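Local coordinates for sulfur oxidation protein soxB (Thermus thermophilus, PDB 2WDD) that probably hydrolyses sulfur-sulfur bonds of cysteine S-thiosulfonate groups in the Sox sulfur oxidation pathway, using a site with two manganese ions, at residues T30-S35 and A109-Q114; K390-E395 and E522-Y527. One frame throughout, in Å; residues are numbered along the deposited sequence. Where two conformers were deposited one is given.

The two contacts sit on opposite sides of the chain's centre, with their own centres 42 Å apart and their nearest atoms about 21 Å apart, so neither touches the other. Interaction 1 is a buried strand-on-helix contact near the dimanganese site: the side chain of Phe34 is about 8 Å from that of Asp36, a ligand of that site, and about 11 Å from a manganese ion. Interaction 2 is a polar surface contact that starts from helix 380-392, in the 5'-nucleotidase C-terminal domain. This second contact is remote from the metals, although its segment 522-527 also carries Tyr527, which touches a bound tertiary-butyl alcohol.

Interaction 1: residues T30-S35 and A109-Q114; sequences TLLYFS and ALIRDQ
Leu32 and Phe34, two residues apart on strand 29-34, both point toward helix 104-120, where Ile111 and Gln114 receive them. Strand and helix run nearly antiparallel (174°), their axes 9.9 Å apart. The Leu32 side chain meets that of Gln114 at about a right angle, and both its methyls pack against the start of the glutamine from the same side: Leu32 CD2 lies 4.0 Å from Gln114 CB and Leu32 CD1 4.1 Å from the same atom. Leu32 CD1 also rests 3.8 Å from the backbone oxygen Ile111 O. Farther along the strand, Phe34 is met by the long branch of Ile111, the two side chains crossing at about a right angle. Phe34 CG stands between the backbone N and the carbonyl carbon; Ile111 CG1 is anti to the carbonyl carbon (chi1 -69°) and the chain runs on extended, which carries Ile111 CD1 to 4.1 Å from Phe34 CE2, oblique to the ring. The amide of Gln114 turns away to polar partners: its NE2 bonds Asp113 OD2 at 2.9 Å, tilted 28° out of the amide plane, and also Tyr21 O, while OE1 accepts from Arg314. The two segments thus join through van der Waals contacts. With the buried Gln114 amide satisfied elsewhere, the side chains meet through their apolar parts, just behind the strand that leads to metal ligand Asp36.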
ATOM      1  N   THR A  30     -23.822   1.573  -7.152  1.00 13.98           N
ATOM      2  CA  THR A  30     -22.630   2.371  -6.955  1.00 13.38           C
ATOM      3  C   THR A  30     -21.756   1.695  -5.929  1.00 15.35           C
ATOM      4  O   THR A  30     -22.222   1.347  -4.847  1.00 14.71           O
ATOM      5  CB  THR A  30     -22.956   3.787  -6.502  1.00 20.32           C
ATOM      6  OG1 THR A  30     -23.700   4.449  -7.534  1.00 19.59           O
ATOM      7  CG2 THR A  30     -21.658   4.567  -6.223  1.00 17.59           C
ATOM      8  N   LEU A  31     -20.477   1.553  -6.262  1.00 11.67           N
ATOM      9  CA  LEU A  31     -19.502   0.995  -5.331  1.00 11.40           C
ATOM     10  C   LEU A  31     -18.618   2.152  -4.859  1.00 14.03           C
ATOM     11  O   LEU A  31     -18.124   2.950  -5.668  1.00 13.43           O
ATOM     12  CB  LEU A  31     -18.654  -0.090  -6.003  1.00 10.87           C
ATOM     13  CG  LEU A  31     -19.401  -1.183  -6.782  1.00 13.60           C
ATOM     14  CD1 LEU A  31     -18.429  -2.178  -7.370  1.00 14.28           C
ATOM     15  CD2 LEU A  31     -20.411  -1.883  -5.870  1.00 15.92           C
ATOM     16  N   LEU A  32     -18.484   2.285  -3.544  1.00  9.87           N
ATOM     17  CA  LEU A  32     -17.637   3.307  -2.930  1.00 10.24           C
ATOM     18  C   LEU A  32     -16.481   2.494  -2.368  1.00 12.54           C
ATOM     19  O   LEU A  32     -16.645   1.733  -1.410  1.00 12.03           O
ATOM     20  CB  LEU A  32     -18.383   4.066  -1.837  1.00  9.98           C
ATOM     21  CG  LEU A  32     -19.649   4.752  -2.391  1.00 13.24           C
ATOM     22  CD1 LEU A  32     -20.476   5.410  -1.278  1.00 13.15           C
ATOM     23  CD2 LEU A  32     -19.288   5.769  -3.489  1.00 13.85           C
ATOM     24  N   TYR A  33     -15.345   2.580  -3.051  1.00  9.51           N
ATOM     25  CA  TYR A  33     -14.207   1.723  -2.781  1.00  8.74           C
ATOM     26  C   TYR A  33     -12.951   2.458  -2.335  1.00 11.50           C
ATOM     27  O   TYR A  33     -12.546   3.446  -2.938  1.00 11.20           O
ATOM     28  CB  TYR A  33     -13.916   0.962  -4.082  1.00  9.82           C
ATOM     29  CG  TYR A  33     -12.601   0.231  -4.145  1.00  9.15           C
ATOM     30  CD1 TYR A  33     -12.273  -0.728  -3.193  1.00 10.53           C
ATOM     31  CD2 TYR A  33     -11.723   0.424  -5.223  1.00  9.33           C
ATOM     32  CE1 TYR A  33     -11.070  -1.423  -3.263  1.00 10.50           C
ATOM     33  CE2 TYR A  33     -10.523  -0.271  -5.302  1.00 10.51           C
ATOM     34  CZ  TYR A  33     -10.210  -1.200  -4.322  1.00 11.52           C
ATOM     35  OH  TYR A  33      -9.012  -1.877  -4.384  1.00 10.81           O
ATOM     36  N   PHE A  34     -12.325   1.948  -1.284  1.00  9.46           N
ATOM     37  CA  PHE A  34     -11.029   2.465  -0.852  1.00  9.82           C
ATOM     38  C   PHE A  34     -10.230   1.247  -0.417  1.00 11.53           C
ATOM     39  O   PHE A  34     -10.799   0.192  -0.138  1.00 10.38           O
ATOM     40  CB  PHE A  34     -11.150   3.490   0.276  1.00 11.27           C
ATOM     41  CG  PHE A  34     -11.683   2.920   1.559  1.00 11.64           C
ATOM     42  CD1 PHE A  34     -10.822   2.516   2.574  1.00 13.78           C
ATOM     43  CD2 PHE A  34     -13.050   2.771   1.746  1.00 13.46           C
ATOM     44  CE1 PHE A  34     -11.323   1.985   3.763  1.00 13.67           C
ATOM     45  CE2 PHE A  34     -13.554   2.220   2.922  1.00 15.68           C
ATOM     46  CZ  PHE A  34     -12.685   1.848   3.941  1.00 13.51           C
ATOM     47  N   SER A  35      -8.911   1.367  -0.398  1.00  8.96           N
ATOM     48  CA  SER A  35      -8.085   0.231  -0.024  1.00  8.58           C
ATOM     49  C   SER A  35      -6.779   0.747   0.544  1.00  9.52           C
ATOM     50  O   SER A  35      -6.401   1.912   0.344  1.00  9.03           O
ATOM     51  CB  SER A  35      -7.795  -0.638  -1.254  1.00 11.02           C
ATOM     52  OG  SER A  35      -7.169  -1.866  -0.911  1.00 11.62           O
ATOM     53  N   ALA A 109     -16.801  11.424   5.951  1.00 15.64           N
ATOM     54  CA  ALA A 109     -17.663  12.497   5.457  1.00 15.97           C
ATOM     55  C   ALA A 109     -17.946  12.314   3.965  1.00 19.64           C
ATOM     56  O   ALA A 109     -19.088  12.446   3.511  1.00 19.76           O
ATOM     57  CB  ALA A 109     -17.018  13.859   5.712  1.00 16.63           C
ATOM     58  N   LEU A 110     -16.901  11.988   3.209  1.00 15.19           N
ATOM     59  CA  LEU A 110     -17.035  11.779   1.774  1.00 14.80           C
ATOM     60  C   LEU A 110     -17.883  10.549   1.442  1.00 17.27           C
ATOM     61  O   LEU A 110     -18.777  10.606   0.600  1.00 17.33           O
ATOM     62  CB  LEU A 110     -15.655  11.673   1.120  1.00 14.17           C
ATOM     63  CG  LEU A 110     -15.655  11.502  -0.402  1.00 17.17           C
ATOM     64  CD1 LEU A 110     -16.491  12.600  -1.068  1.00 17.37           C
ATOM     65  CD2 LEU A 110     -14.224  11.519  -0.914  1.00 17.27           C
ATOM     66  N   ILE A 111     -17.606   9.425   2.098  1.00 13.95           N
ATOM     67  CA  ILE A 111     -18.379   8.214   1.854  1.00 12.64           C
ATOM     68  C   ILE A 111     -19.854   8.482   2.143  1.00 18.10           C
ATOM     69  O   ILE A 111     -20.727   8.084   1.375  1.00 17.70           O
ATOM     70  CB  ILE A 111     -17.856   7.036   2.714  1.00 14.28           C
ATOM     71  CG1 ILE A 111     -16.473   6.596   2.225  1.00 12.82           C
ATOM     72  CG2 ILE A 111     -18.845   5.863   2.710  1.00 14.49           C
ATOM     73  CD1 ILE A 111     -15.754   5.649   3.171  1.00 15.13           C
ATOM     74  N   ARG A 112     -20.126   9.143   3.261  1.00 17.55           N
ATOM     75  CA  ARG A 112     -21.510   9.428   3.637  1.00 17.67           C
ATOM     76  C   ARG A 112     -22.178  10.357   2.634  1.00 22.24           C
ATOM     77  O   ARG A 112     -23.338  10.166   2.275  1.00 22.84           O
ATOM     78  CB  ARG A 112     -21.569  10.022   5.044  1.00 17.58           C
ATOM     79  CG  ARG A 112     -21.376   8.982   6.118  1.00 19.19           C
ATOM     80  CD  ARG A 112     -21.365   9.597   7.489  1.00 21.08           C
ATOM     81  NE  ARG A 112     -21.136   8.583   8.511  1.00 20.78           N
ATOM     82  CZ  ARG A 112     -20.793   8.851   9.765  1.00 20.64           C
ATOM     83  NH1 ARG A 112     -20.644  10.108  10.154  1.00 18.79           N
ATOM     84  NH2 ARG A 112     -20.599   7.862  10.623  1.00 18.47           N
ATOM     85  N   ASP A 113     -21.439  11.360   2.184  1.00 19.75           N
ATOM     86  CA  ASP A 113     -21.964  12.310   1.206  1.00 19.58           C
ATOM     87  C   ASP A 113     -22.404  11.553  -0.042  1.00 23.34           C
ATOM     88  O   ASP A 113     -23.538  11.681  -0.505  1.00 22.95           O
ATOM     89  CB  ASP A 113     -20.888  13.336   0.845  1.00 21.14           C
ATOM     90  CG  ASP A 113     -21.330  14.291  -0.249  1.00 29.87           C
ATOM     91  OD1 ASP A 113     -22.065  15.248   0.068  1.00 31.52           O
ATOM     92  OD2 ASP A 113     -20.888  14.129  -1.406  1.00 30.59           O
ATOM     93  N   GLN A 114     -21.509  10.722  -0.560  1.00 17.75           N
ATOM     94  CA  GLN A 114     -21.795   9.979  -1.773  1.00 17.05           C
ATOM     95  C   GLN A 114     -22.899   8.951  -1.619  1.00 21.27           C
ATOM     96  O   GLN A 114     -23.755   8.806  -2.498  1.00 20.68           O
ATOM     97  CB  GLN A 114     -20.511   9.349  -2.317  1.00 17.30           C
ATOM     98  CG  GLN A 114     -19.471  10.398  -2.667  1.00 15.94           C
ATOM     99  CD  GLN A 114     -19.889  11.233  -3.861  1.00 20.22           C
ATOM    100  OE1 GLN A 114     -20.118  10.698  -4.941  1.00 18.61           O
ATOM    101  NE2 GLN A 114     -19.947  12.554  -3.685  1.00 17.14           N
TER

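Interaction 2: residues K390-E395 and E522-Y527; sequences KAIYPE and EPRPIY
Tyr393, the first residue to leave helical geometry after helix 380-392, faces Arg524, which lies just before the N-cap residue Pro525 of helix 526-537; the backbones stay well apart, the nearest CA atoms, those of Ile392 and Ile526, being 11.4 Å from each other. Long side chains therefore bridge the gap. Arg524 stays extended from CG to NE and presents its guanidinium side-on, so that two nitrogens grip one phenol oxygen: Arg524 NE donates to Tyr393 OH at 3.0 Å and Arg524 NH2 donates to the same Tyr393 OH at 3.1 Å. The oxygen sits close to the guanidinium plane, yet both bonds are bent, with N-H...O angles of 148° and 142°, as expected when a single acceptor sits between two nearly parallel N-H groups. Ring and guanidinium planes stand 82° apart, which rules out a parallel stack. Less certain, because Ile392 has two conformers, is an apolar flank: in the one given, Ile392 CG2 approaches the guanidinium edge, 3.9 Å from Arg524 NH2. The remaining terminal nitrogen, Arg524 NH1, forms a salt bridge with Glu532 of helix 526-537. The short strand 524-525 pairs with strand 431-438, whose Leu432 and Leu434 touch Tyr393, so the contact joins helix 380-392 to that sheet. Replacing Arg524 by an alanine removes both donors, and the Tyr393 hydroxyl and the Glu532 carboxylate would probably each be left without this partner. The guanidinium thus ties the end of helix 380-392 to the start of helix 526-537, and its positive charge, probably offset in part by Glu532, is likely to strengthen both bonds to the phenol oxygen.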
ATOM      1  N   LYS A 390      23.053   4.544  11.349  1.00 10.78           N
ATOM      2  CA  LYS A 390      24.509   4.693  11.375  1.00 10.85           C
ATOM      3  C   LYS A 390      24.963   5.657  12.465  1.00 15.72           C
ATOM      4  O   LYS A 390      26.056   5.517  13.011  1.00 15.36           O
ATOM      5  CB  LYS A 390      25.035   5.128  10.011  1.00 12.95           C
ATOM      6  CG  LYS A 390      25.017   4.002   8.995  1.00 14.90           C
ATOM      7  CD  LYS A 390      25.958   4.295   7.840  1.00 16.88           C
ATOM      8  CE  LYS A 390      26.125   3.092   6.930  1.00 18.83           C
ATOM      9  NZ  LYS A 390      27.279   3.287   6.008  1.00 22.48           N
ATOM     10  N   ALA A 391      24.124   6.637  12.789  1.00 12.56           N
ATOM     11  CA  ALA A 391      24.473   7.587  13.837  1.00 12.98           C
ATOM     12  C   ALA A 391      24.508   6.897  15.196  1.00 16.35           C
ATOM     13  O   ALA A 391      25.387   7.173  16.017  1.00 16.87           O
ATOM     14  CB  ALA A 391      23.469   8.760  13.870  1.00 13.74           C
ATOM     15  N   ILE A 392      23.550   6.009  15.442  1.00 12.22           N
ATOM     16  CA  ILE A 392      23.481   5.322  16.724  0.50 12.60           C
ATOM     17  C   ILE A 392      24.349   4.074  16.781  1.00 15.95           C
ATOM     18  O   ILE A 392      24.831   3.690  17.861  1.00 15.60           O
ATOM     19  CB  ILE A 392      22.033   5.064  17.150  0.50 15.65           C
ATOM     20  CG1 ILE A 392      21.314   6.399  17.373  0.50 16.55           C
ATOM     21  CG2 ILE A 392      21.985   4.214  18.417  0.50 16.68           C
ATOM     22  CD1 ILE A 392      19.826   6.267  17.508  0.50 22.45           C
ATOM     23  N   TYR A 393      24.581   3.465  15.622  1.00 12.82           N
ATOM     24  CA  TYR A 393      25.423   2.277  15.509  1.00 11.93           C
ATOM     25  C   TYR A 393      26.464   2.484  14.414  1.00 15.15           C
ATOM     26  O   TYR A 393      26.344   1.965  13.305  1.00 14.21           O
ATOM     27  CB  TYR A 393      24.571   1.053  15.173  1.00 11.92           C
ATOM     28  CG  TYR A 393      23.468   0.816  16.164  1.00 12.40           C
ATOM     29  CD1 TYR A 393      23.724   0.183  17.369  1.00 14.16           C
ATOM     30  CD2 TYR A 393      22.167   1.226  15.899  1.00 13.22           C
ATOM     31  CE1 TYR A 393      22.718  -0.035  18.284  1.00 14.17           C
ATOM     32  CE2 TYR A 393      21.148   1.015  16.806  1.00 14.09           C
ATOM     33  CZ  TYR A 393      21.430   0.385  18.005  1.00 19.85           C
ATOM     34  OH  TYR A 393      20.435   0.183  18.936  1.00 16.33           O
ATOM     35  N   PRO A 394      27.506   3.266  14.717  1.00 14.34           N
ATOM     36  CA  PRO A 394      28.569   3.627  13.775  1.00 14.20           C
ATOM     37  C   PRO A 394      29.309   2.446  13.137  1.00 17.17           C
ATOM     38  O   PRO A 394      29.903   2.596  12.069  1.00 17.94           O
ATOM     39  CB  PRO A 394      29.514   4.492  14.624  1.00 16.19           C
ATOM     40  CG  PRO A 394      28.676   4.974  15.773  1.00 21.57           C
ATOM     41  CD  PRO A 394      27.697   3.871  16.046  1.00 16.74           C
ATOM     42  N   GLU A 395      29.252   1.270  13.765  1.00 13.21           N
ATOM     43  CA  GLU A 395      29.901   0.086  13.213  0.50 11.29           C
ATOM     44  C   GLU A 395      29.186  -0.449  11.964  1.00 16.72           C
ATOM     45  O   GLU A 395      29.784  -1.162  11.154  1.00 17.56           O
ATOM     46  CB  GLU A 395      29.974  -1.012  14.278  0.50 11.76           C
ATOM     47  CG  GLU A 395      30.404  -0.508  15.653  0.50 20.35           C
ATOM     48  CD  GLU A 395      29.241  -0.334  16.625  0.50 31.85           C
ATOM     49  OE1 GLU A 395      29.354  -0.828  17.766  0.50 30.75           O
ATOM     50  OE2 GLU A 395      28.241   0.334  16.279  0.50 10.62           O
ATOM     51  N   GLU A 522      21.166  -6.412  21.175  1.00 16.17           N
ATOM     52  CA  GLU A 522      19.822  -6.869  21.485  0.50 15.64           C
ATOM     53  C   GLU A 522      18.833  -6.158  20.565  1.00 18.19           C
ATOM     54  O   GLU A 522      18.673  -4.941  20.633  1.00 17.68           O
ATOM     55  CB  GLU A 522      19.502  -6.609  22.959  0.50 17.08           C
ATOM     56  CG  GLU A 522      20.489  -7.298  23.903  0.50 22.18           C
ATOM     57  CD  GLU A 522      20.372  -6.836  25.345  0.50 31.00           C
ATOM     58  OE1 GLU A 522      19.247  -6.528  25.786  0.50 19.15           O
ATOM     59  OE2 GLU A 522      21.406  -6.823  26.050  0.50 25.10           O
ATOM     60  N   PRO A 523      18.180  -6.916  19.672  1.00 14.44           N
ATOM     61  CA  PRO A 523      17.239  -6.265  18.745  1.00 14.47           C
ATOM     62  C   PRO A 523      16.179  -5.447  19.471  1.00 18.70           C
ATOM     63  O   PRO A 523      15.619  -5.881  20.481  1.00 19.71           O
ATOM     64  CB  PRO A 523      16.593  -7.448  18.010  1.00 15.95           C
ATOM     65  CG  PRO A 523      17.618  -8.553  18.098  1.00 19.93           C
ATOM     66  CD  PRO A 523      18.279  -8.370  19.436  1.00 15.58           C
ATOM     67  N   ARG A 524      15.912  -4.252  18.963  1.00 14.97           N
ATOM     68  CA  ARG A 524      14.895  -3.387  19.546  1.00 14.27           C
ATOM     69  C   ARG A 524      14.153  -2.686  18.412  1.00 15.00           C
ATOM     70  O   ARG A 524      14.649  -2.614  17.289  1.00 14.40           O
ATOM     71  CB  ARG A 524      15.511  -2.382  20.505  1.00 16.38           C
ATOM     72  CG  ARG A 524      16.476  -1.419  19.859  1.00 20.18           C
ATOM     73  CD  ARG A 524      16.732  -0.257  20.799  1.00 23.39           C
ATOM     74  NE  ARG A 524      17.813   0.601  20.335  1.00 20.08           N
ATOM     75  CZ  ARG A 524      17.988   1.855  20.734  1.00 22.62           C
ATOM     76  NH1 ARG A 524      17.160   2.396  21.613  1.00 19.75           N
ATOM     77  NH2 ARG A 524      19.007   2.560  20.268  1.00 15.95           N
ATOM     78  N   PRO A 525      12.959  -2.161  18.698  1.00 11.74           N
ATOM     79  CA  PRO A 525      12.162  -1.564  17.612  1.00 11.14           C
ATOM     80  C   PRO A 525      12.854  -0.447  16.856  1.00 13.79           C
ATOM     81  O   PRO A 525      13.435   0.454  17.446  1.00 13.45           O
ATOM     82  CB  PRO A 525      10.936  -1.015  18.333  1.00 12.38           C
ATOM     83  CG  PRO A 525      10.859  -1.812  19.612  1.00 17.24           C
ATOM     84  CD  PRO A 525      12.275  -2.065  20.000  1.00 13.47           C
ATOM     85  N   ILE A 526      12.740  -0.478  15.536  1.00 10.36           N
ATOM     86  CA  ILE A 526      13.356   0.556  14.727  1.00  9.73           C
ATOM     87  C   ILE A 526      12.899   1.951  15.146  1.00 11.59           C
ATOM     88  O   ILE A 526      13.694   2.890  15.118  1.00 12.05           O
ATOM     89  CB  ILE A 526      13.099   0.317  13.237  1.00 11.87           C
ATOM     90  CG1 ILE A 526      13.857   1.347  12.392  1.00 11.61           C
ATOM     91  CG2 ILE A 526      11.594   0.326  12.963  1.00 11.02           C
ATOM     92  CD1 ILE A 526      15.366   1.327  12.582  1.00 12.20           C
ATOM     93  N   TYR A 527      11.613   2.111  15.458  1.00  9.17           N
ATOM     94  CA  TYR A 527      11.100   3.432  15.835  1.00  8.75           C
ATOM     95  C   TYR A 527      11.734   4.009  17.097  1.00 12.94           C
ATOM     96  O   TYR A 527      11.826   5.229  17.236  1.00 12.34           O
ATOM     97  CB  TYR A 527       9.572   3.515  15.847  1.00 10.46           C
ATOM     98  CG  TYR A 527       8.877   2.345  16.491  1.00 11.14           C
ATOM     99  CD1 TYR A 527       8.869   2.182  17.877  1.00 13.32           C
ATOM    100  CD2 TYR A 527       8.127   1.456  15.730  1.00 12.14           C
ATOM    101  CE1 TYR A 527       8.188   1.123  18.467  1.00 13.65           C
ATOM    102  CE2 TYR A 527       7.440   0.411  16.313  1.00 12.52           C
ATOM    103  CZ  TYR A 527       7.461   0.254  17.683  1.00 14.12           C
ATOM    104  OH  TYR A 527       6.793  -0.818  18.242  1.00 13.92           O
TER